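Local coordinates for protein transcription activator HlyU (Vibrio vulnificus, PDB 3JTH) that probably binds DNA as a dimeric ArsR-family winged helix-turn-helix regulator and activates transcription, with rtxA as a likely target, at residues K18-E23 with E82-M87; L26-M31 with A58-D63. All coordinates share one frame; numbering follows the deposited sequence.

Contact 1 joins the end of helix 2-20 to the start of helix 82-94. Contact 2 joins helix 23-31 to the end of helix 50-62. Along the chain, contact 2 is nested inside the loop that contact 1 closes. The two centres lie about 8 Å apart, and both lie close to the centre of the folded chain. The contacts meet directly: CE of M20 is 3.8 Å from CD1 of L26, and CG of M20 is 4.0 Å from CD1 of L29. Both belong to one continuous core of the ArsR-type domain. Contact 1 ties the terminal helices together beside the second subunit, whereas contact 2 packs against helix 50-62, probably the recognition helix.

Contact 1: K18-E23 with E82-M87; sequences KAMANE and EEVKAM
M20, a selenomethionine, reaches from the last turn of helix 2-20 to the first turns of helix 82-94. It lies across V84 and M87. SE of M20 packs against CG2 of V84 at 4.1 Å. The methyl CE of M20 sits 3.8 Å from CB of M87, so M87 is met at the base of its side chain. The M20 chain is extended through chi2 (174°) and then bends at chi3 (74°), which swings CE toward M87. CG2 of V84 is the branch that faces M20.

This buried side is closed further by L16, L26, L29, I88 and L91. Away from M20, helix 82-94 is more polar. There E82 is exposed, and its OE2 forms a salt bridge of 3.5 Å with NZ of K85. On the other segment, K18 and E23 are exposed too. The chain turns after M20: A21 centres an inverse gamma turn, with N22 N bonded to M20 O, and N22 takes the N-cap position of the next helix. M87 also packs on M87 of the second subunit. Across the two segments the contact is wholly apolar, consistent with hydrophobic burial holding the terminal helices together beside the dimer interface.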
ATOM      1  N   LYS A  18       2.011  -4.693   3.024  1.00 32.53           N
ATOM      2  CA  LYS A  18       1.951  -6.121   2.753  1.00 32.37           C
ATOM      3  C   LYS A  18       0.649  -6.717   3.254  1.00 31.37           C
ATOM      4  O   LYS A  18       0.077  -7.600   2.621  1.00 31.53           O
ATOM      5  CB  LYS A  18       3.123  -6.844   3.427  1.00 41.91           C
ATOM      6  CG  LYS A  18       4.460  -6.661   2.728  1.00 44.23           C
ATOM      7  CD  LYS A  18       5.578  -7.384   3.472  1.00 45.71           C
ATOM      8  CE  LYS A  18       6.911  -7.229   2.747  1.00 46.36           C
ATOM      9  NZ  LYS A  18       8.018  -7.930   3.451  1.00 48.99           N
ATOM     10  N   ALA A  19       0.186  -6.245   4.402  1.00 36.09           N
ATOM     11  CA  ALA A  19      -1.055  -6.757   4.964  1.00 36.84           C
ATOM     12  C   ALA A  19      -2.230  -6.429   4.056  1.00 37.69           C
ATOM     13  O   ALA A  19      -3.175  -7.207   3.955  1.00 40.70           O
ATOM     14  CB  ALA A  19      -1.295  -6.168   6.340  1.00 30.72           C
HETATM   15  N   MSE A  20      -2.159  -5.284   3.381  1.00 33.01           N
HETATM   16  CA  MSE A  20      -3.235  -4.840   2.502  1.00 32.05           C
HETATM   17  C   MSE A  20      -3.154  -5.336   1.061  1.00 31.19           C
HETATM   18  O   MSE A  20      -4.175  -5.455   0.382  1.00 32.42           O
HETATM   19  CB  MSE A  20      -3.286  -3.310   2.486  1.00 34.41           C
HETATM   20  CG  MSE A  20      -3.658  -2.670   3.814  1.00 38.78           C
HETATM   21 SE   MSE A  20      -3.508  -0.733   3.727  1.00 48.47          SE
HETATM   22  CE  MSE A  20      -5.095  -0.396   2.651  1.00 44.45           C
ATOM     23  N   ALA A  21      -1.949  -5.637   0.595  1.00 29.46           N
ATOM     24  CA  ALA A  21      -1.752  -6.056  -0.789  1.00 28.12           C
ATOM     25  C   ALA A  21      -2.249  -7.450  -1.185  1.00 28.43           C
ATOM     26  O   ALA A  21      -1.463  -8.327  -1.527  1.00 27.28           O
ATOM     27  CB  ALA A  21      -0.274  -5.908  -1.156  1.00 27.82           C
ATOM     28  N   ASN A  22      -3.562  -7.630  -1.157  1.00 30.44           N
ATOM     29  CA  ASN A  22      -4.210  -8.875  -1.554  1.00 30.64           C
ATOM     30  C   ASN A  22      -5.644  -8.508  -1.950  1.00 30.46           C
ATOM     31  O   ASN A  22      -6.353  -7.849  -1.201  1.00 30.82           O
ATOM     32  CB  ASN A  22      -4.236  -9.888  -0.404  1.00 29.29           C
ATOM     33  CG  ASN A  22      -5.087 -11.109  -0.729  1.00 31.04           C
ATOM     34  OD1 ASN A  22      -4.614 -12.066  -1.347  1.00 36.18           O
ATOM     35  ND2 ASN A  22      -6.351 -11.071  -0.337  1.00 30.09           N
ATOM     36  N   GLU A  23      -6.067  -8.933  -3.129  1.00 28.33           N
ATOM     37  CA  GLU A  23      -7.400  -8.628  -3.615  1.00 30.41           C
ATOM     38  C   GLU A  23      -8.552  -8.812  -2.623  1.00 29.51           C
ATOM     39  O   GLU A  23      -9.268  -7.856  -2.298  1.00 27.22           O
ATOM     40  CB  GLU A  23      -7.681  -9.459  -4.862  1.00 46.03           C
ATOM     41  CG  GLU A  23      -6.802  -9.090  -6.035  1.00 51.23           C
ATOM     42  CD  GLU A  23      -6.877 -10.117  -7.140  1.00 54.56           C
ATOM     43  OE1 GLU A  23      -6.429 -11.256  -6.912  1.00 56.56           O
ATOM     44  OE2 GLU A  23      -7.391  -9.783  -8.227  1.00 55.22           O
ATOM     45  N   GLU A  82      -5.720   2.558  13.021  1.00 31.28           N
ATOM     46  CA  GLU A  82      -5.919   3.890  12.472  1.00 32.58           C
ATOM     47  C   GLU A  82      -5.214   4.051  11.130  1.00 31.89           C
ATOM     48  O   GLU A  82      -5.645   4.830  10.274  1.00 31.89           O
ATOM     49  CB  GLU A  82      -5.387   4.941  13.442  1.00 44.86           C
ATOM     50  CG  GLU A  82      -6.180   5.071  14.726  1.00 48.25           C
ATOM     51  CD  GLU A  82      -7.663   5.286  14.468  1.00 51.44           C
ATOM     52  OE1 GLU A  82      -7.998   6.051  13.536  1.00 53.57           O
ATOM     53  OE2 GLU A  82      -8.493   4.698  15.197  1.00 50.60           O
ATOM     54  N   GLU A  83      -4.113   3.331  10.955  1.00 32.83           N
ATOM     55  CA  GLU A  83      -3.366   3.407   9.710  1.00 32.88           C
ATOM     56  C   GLU A  83      -4.182   2.828   8.540  1.00 31.13           C
ATOM     57  O   GLU A  83      -4.325   3.463   7.497  1.00 29.44           O
ATOM     58  CB  GLU A  83      -2.038   2.654   9.833  1.00 41.33           C
ATOM     59  CG  GLU A  83      -1.001   3.299  10.758  1.00 44.98           C
ATOM     60  CD  GLU A  83      -1.310   3.095  12.230  1.00 46.36           C
ATOM     61  OE1 GLU A  83      -1.780   1.990  12.581  1.00 47.92           O
ATOM     62  OE2 GLU A  83      -1.074   4.028  13.033  1.00 46.99           O
ATOM     63  N   VAL A  84      -4.728   1.628   8.710  1.00 29.37           N
ATOM     64  CA  VAL A  84      -5.503   1.042   7.627  1.00 30.19           C
ATOM     65  C   VAL A  84      -6.746   1.890   7.343  1.00 28.79           C
ATOM     66  O   VAL A  84      -7.115   2.080   6.182  1.00 29.26           O
ATOM     67  CB  VAL A  84      -5.914  -0.406   7.939  1.00 33.97           C
ATOM     68  CG1 VAL A  84      -7.058  -0.444   8.949  1.00 37.65           C
ATOM     69  CG2 VAL A  84      -6.290  -1.113   6.647  1.00 36.39           C
ATOM     70  N   LYS A  85      -7.378   2.406   8.397  1.00 27.75           N
ATOM     71  CA  LYS A  85      -8.559   3.245   8.232  1.00 29.60           C
ATOM     72  C   LYS A  85      -8.260   4.423   7.307  1.00 29.88           C
ATOM     73  O   LYS A  85      -9.050   4.732   6.416  1.00 30.03           O
ATOM     74  CB  LYS A  85      -9.063   3.773   9.584  1.00 34.20           C
ATOM     75  CG  LYS A  85      -9.820   2.755  10.440  1.00 36.52           C
ATOM     76  CD  LYS A  85     -10.216   3.355  11.795  1.00 40.03           C
ATOM     77  CE  LYS A  85     -10.991   2.355  12.652  1.00 42.75           C
ATOM     78  NZ  LYS A  85     -11.259   2.890  14.020  1.00 45.35           N
ATOM     79  N   ALA A  86      -7.122   5.078   7.524  1.00 31.75           N
ATOM     80  CA  ALA A  86      -6.719   6.221   6.711  1.00 31.35           C
ATOM     81  C   ALA A  86      -6.377   5.825   5.268  1.00 30.72           C
ATOM     82  O   ALA A  86      -6.819   6.471   4.316  1.00 29.57           O
ATOM     83  CB  ALA A  86      -5.529   6.917   7.364  1.00 43.13           C
HETATM   84  N   MSE A  87      -5.586   4.771   5.101  1.00 27.84           N
HETATM   85  CA  MSE A  87      -5.228   4.304   3.764  1.00 29.45           C
HETATM   86  C   MSE A  87      -6.495   3.874   3.033  1.00 28.46           C
HETATM   87  O   MSE A  87      -6.653   4.135   1.840  1.00 25.60           O
HETATM   88  CB  MSE A  87      -4.256   3.122   3.837  1.00 41.01           C
HETATM   89  CG  MSE A  87      -2.792   3.513   4.014  1.00 49.96           C
HETATM   90 SE   MSE A  87      -2.044   4.503   2.508  1.00 69.25          SE
HETATM   91  CE  MSE A  87      -3.140   3.794   1.079  1.00 52.14           C
TER

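Contact 2: L26-M31 with A58-D63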
ATOM      1  N   LEU A  26      -8.294  -6.610   0.594  1.00 25.01           N
ATOM      2  CA  LEU A  26      -8.565  -5.199   0.345  1.00 26.97           C
ATOM      3  C   LEU A  26     -10.055  -4.977   0.145  1.00 23.14           C
ATOM      4  O   LEU A  26     -10.629  -4.024   0.670  1.00 26.45           O
ATOM      5  CB  LEU A  26      -7.775  -4.701  -0.873  1.00 25.44           C
ATOM      6  CG  LEU A  26      -7.741  -3.172  -0.984  1.00 27.97           C
ATOM      7  CD1 LEU A  26      -7.143  -2.580   0.294  1.00 28.60           C
ATOM      8  CD2 LEU A  26      -6.930  -2.740  -2.190  1.00 29.46           C
ATOM      9  N   GLN A  27     -10.696  -5.867  -0.596  1.00 27.27           N
ATOM     10  CA  GLN A  27     -12.125  -5.720  -0.823  1.00 27.98           C
ATOM     11  C   GLN A  27     -12.850  -5.720   0.517  1.00 26.89           C
ATOM     12  O   GLN A  27     -13.768  -4.939   0.743  1.00 24.97           O
ATOM     13  CB  GLN A  27     -12.634  -6.852  -1.715  1.00 26.42           C
ATOM     14  CG  GLN A  27     -12.052  -6.809  -3.120  1.00 28.40           C
ATOM     15  CD  GLN A  27     -12.494  -7.987  -3.984  1.00 31.45           C
ATOM     16  OE1 GLN A  27     -11.946  -8.217  -5.064  1.00 31.51           O
ATOM     17  NE2 GLN A  27     -13.484  -8.732  -3.510  1.00 29.00           N
ATOM     18  N   ILE A  28     -12.416  -6.601   1.409  1.00 26.73           N
ATOM     19  CA  ILE A  28     -13.009  -6.705   2.731  1.00 26.14           C
ATOM     20  C   ILE A  28     -12.724  -5.435   3.526  1.00 27.11           C
ATOM     21  O   ILE A  28     -13.615  -4.877   4.161  1.00 27.77           O
ATOM     22  CB  ILE A  28     -12.439  -7.912   3.498  1.00 24.31           C
ATOM     23  CG1 ILE A  28     -12.928  -9.213   2.850  1.00 26.51           C
ATOM     24  CG2 ILE A  28     -12.844  -7.827   4.960  1.00 25.66           C
ATOM     25  CD1 ILE A  28     -12.185 -10.447   3.335  1.00 27.53           C
ATOM     26  N   LEU A  29     -11.477  -4.986   3.498  1.00 23.43           N
ATOM     27  CA  LEU A  29     -11.117  -3.777   4.224  1.00 23.80           C
ATOM     28  C   LEU A  29     -11.912  -2.576   3.704  1.00 24.81           C
ATOM     29  O   LEU A  29     -12.394  -1.756   4.487  1.00 26.34           O
ATOM     30  CB  LEU A  29      -9.622  -3.522   4.077  1.00 23.13           C
ATOM     31  CG  LEU A  29      -8.736  -4.523   4.833  1.00 24.36           C
ATOM     32  CD1 LEU A  29      -7.288  -4.357   4.398  1.00 22.23           C
ATOM     33  CD2 LEU A  29      -8.900  -4.310   6.331  1.00 23.87           C
ATOM     34  N   CYS A  30     -12.048  -2.481   2.383  1.00 23.03           N
ATOM     35  CA  CYS A  30     -12.776  -1.379   1.769  1.00 24.13           C
ATOM     36  C   CYS A  30     -14.240  -1.393   2.205  1.00 28.33           C
ATOM     37  O   CYS A  30     -14.819  -0.340   2.484  1.00 29.79           O
ATOM     38  CB  CYS A  30     -12.672  -1.478   0.243  1.00 29.61           C
ATOM     39  SG  CYS A  30     -10.964  -1.498  -0.381  1.00 38.64           S
HETATM   40  N   MSE A  31     -14.828  -2.588   2.274  1.00 27.79           N
HETATM   41  CA  MSE A  31     -16.218  -2.753   2.675  1.00 30.77           C
HETATM   42  C   MSE A  31     -16.460  -2.347   4.115  1.00 30.37           C
HETATM   43  O   MSE A  31     -17.578  -1.958   4.477  1.00 30.50           O
HETATM   44  CB  MSE A  31     -16.656  -4.210   2.499  1.00 49.21           C
HETATM   45  CG  MSE A  31     -16.932  -4.611   1.066  1.00 59.23           C
HETATM   46 SE   MSE A  31     -18.283  -3.481   0.260  1.00 78.27          SE
HETATM   47  CE  MSE A  31     -19.786  -4.005   1.361  1.00 68.54           C
ATOM     48  N   ALA A  58      -9.896 -14.300   9.339  1.00 38.30           N
ATOM     49  CA  ALA A  58      -8.972 -14.798  10.353  1.00 39.95           C
ATOM     50  C   ALA A  58      -7.626 -14.110  10.163  1.00 40.95           C
ATOM     51  O   ALA A  58      -7.033 -13.619  11.119  1.00 41.48           O
ATOM     52  CB  ALA A  58      -8.819 -16.321  10.232  1.00 26.97           C
ATOM     53  N   TRP A  59      -7.164 -14.062   8.914  1.00 38.00           N
ATOM     54  CA  TRP A  59      -5.890 -13.439   8.562  1.00 41.70           C
ATOM     55  C   TRP A  59      -5.871 -11.953   8.951  1.00 42.97           C
ATOM     56  O   TRP A  59      -4.904 -11.468   9.565  1.00 40.32           O
ATOM     57  CB  TRP A  59      -5.643 -13.581   7.059  1.00 67.51           C
ATOM     58  CG  TRP A  59      -4.195 -13.651   6.683  1.00 74.76           C
ATOM     59  CD1 TRP A  59      -3.435 -14.780   6.559  1.00 75.85           C
ATOM     60  CD2 TRP A  59      -3.325 -12.548   6.395  1.00 77.61           C
ATOM     61  NE1 TRP A  59      -2.149 -14.449   6.209  1.00 79.04           N
ATOM     62  CE2 TRP A  59      -2.052 -13.088   6.101  1.00 77.94           C
ATOM     63  CE3 TRP A  59      -3.496 -11.157   6.354  1.00 79.41           C
ATOM     64  CZ2 TRP A  59      -0.952 -12.284   5.773  1.00 79.28           C
ATOM     65  CZ3 TRP A  59      -2.399 -10.355   6.027  1.00 80.03           C
ATOM     66  CH2 TRP A  59      -1.144 -10.925   5.741  1.00 80.05           C
ATOM     67  N   LEU A  60      -6.935 -11.240   8.576  1.00 43.13           N
ATOM     68  CA  LEU A  60      -7.070  -9.814   8.874  1.00 45.08           C
ATOM     69  C   LEU A  60      -6.991  -9.574  10.384  1.00 46.30           C
ATOM     70  O   LEU A  60      -6.367  -8.608  10.835  1.00 45.15           O
ATOM     71  CB  LEU A  60      -8.403  -9.293   8.313  1.00 38.31           C
ATOM     72  CG  LEU A  60      -8.379  -8.402   7.058  1.00 37.80           C
ATOM     73  CD1 LEU A  60      -7.076  -8.571   6.278  1.00 36.06           C
ATOM     74  CD2 LEU A  60      -9.592  -8.738   6.190  1.00 36.87           C
ATOM     75  N   ARG A  61      -7.630 -10.458  11.149  1.00 45.21           N
ATOM     76  CA  ARG A  61      -7.625 -10.394  12.609  1.00 49.90           C
ATOM     77  C   ARG A  61      -6.173 -10.398  13.051  1.00 51.20           C
ATOM     78  O   ARG A  61      -5.679  -9.444  13.649  1.00 50.95           O
ATOM     79  CB  ARG A  61      -8.293 -11.636  13.207  1.00 71.61           C
ATOM     80  CG  ARG A  61      -9.812 -11.616  13.300  1.00 76.95           C
ATOM     81  CD  ARG A  61     -10.288 -10.893  14.552  1.00 80.10           C
ATOM     82  NE  ARG A  61     -11.479 -11.514  15.126  1.00 82.08           N
ATOM     83  CZ  ARG A  61     -11.480 -12.678  15.769  1.00 83.29           C
ATOM     84  NH1 ARG A  61     -10.348 -13.354  15.924  1.00 82.63           N
ATOM     85  NH2 ARG A  61     -12.611 -13.167  16.262  1.00 84.95           N
ATOM     86  N   ARG A  62      -5.510 -11.505  12.732  1.00 59.93           N
ATOM     87  CA  ARG A  62      -4.114 -11.756  13.061  1.00 61.23           C
ATOM     88  C   ARG A  62      -3.226 -10.526  12.919  1.00 59.58           C
ATOM     89  O   ARG A  62      -2.466 -10.195  13.830  1.00 58.78           O
ATOM     90  CB  ARG A  62      -3.593 -12.879  12.163  1.00 83.82           C
ATOM     91  CG  ARG A  62      -2.188 -13.352  12.460  1.00 87.97           C
ATOM     92  CD  ARG A  62      -1.694 -14.251  11.337  1.00 92.69           C
ATOM     93  NE  ARG A  62      -0.742 -13.568  10.461  1.00 96.35           N
ATOM     94  CZ  ARG A  62      -0.978 -12.427   9.820  1.00 97.75           C
ATOM     95  NH1 ARG A  62      -2.147 -11.815   9.940  1.00 98.38           N
ATOM     96  NH2 ARG A  62      -0.034 -11.887   9.062  1.00 97.77           N
ATOM     97  N   ASP A  63      -3.316  -9.860  11.769  1.00 42.37           N
ATOM     98  CA  ASP A  63      -2.514  -8.669  11.520  1.00 41.31           C
ATOM     99  C   ASP A  63      -3.145  -7.451  12.209  1.00 38.11           C
ATOM    100  O   ASP A  63      -2.701  -6.323  12.017  1.00 36.98           O
ATOM    101  CB  ASP A  63      -2.395  -8.414  10.015  1.00108.03           C
ATOM    102  CG  ASP A  63      -1.035  -7.858   9.623  1.00113.08           C
ATOM    103  OD1 ASP A  63      -0.078  -8.656   9.499  1.00115.20           O
ATOM    104  OD2 ASP A  63      -0.915  -6.625   9.449  1.00114.39           O
TER
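The hydrophobic core of the winged helix-turn-helix domain includes this contact, where I28 and L29 of helix 23-31 meet L60 near the end of helix 50-62. By analogy with the ArsR family, helix 50-62 is probably the recognition helix, and helix 39-46 the one before it in the helix-turn-helix.

L60 supplies all the contacts from segment 58-63. Its methyl CD2 presses on CG2 of I28 at 3.6 Å and comes within 4.0 Å of I28 CB. Its branch carbon CG meets the methyl CD2 of L29 at 4.2 Å. L60 thus touches two successive residues of helix 23-31, with a different atom for each. In I28, CG1 lies beside the backbone N (chi1 -69°) and CG2 is anti to that N, the branch that L60 reaches. In L29, CD1 continues the extended chain (chi2 169°), and the other methyl, CD2, turns to L60. All three side chains are buried, and the contact is purely apolar. The backbones stay well apart, with 8.6 Å between CA of L29 and CA of L60.

Away from the contact, helix 50-62 carries exposed R61 and R62. The guanidinium of R62 lies over one face of the W59 ring, with NH1 3.8 Å above its centre, although R62 is poorly ordered. NH2 of R62 also makes a salt bridge to OD1 of D63, with a weak hydrogen bond. R25 forms a cation-pi contact with W59.

Several neighbours surround the apolar cluster. L46 of helix 39-46 packs on I28. V66 of strand 66-69 touches both L29 and L60. V84 and I88 of helix 82-94 pack on L29. The contact therefore lies where the helix-turn-helix, the wing sheet and the C-terminal helix meet.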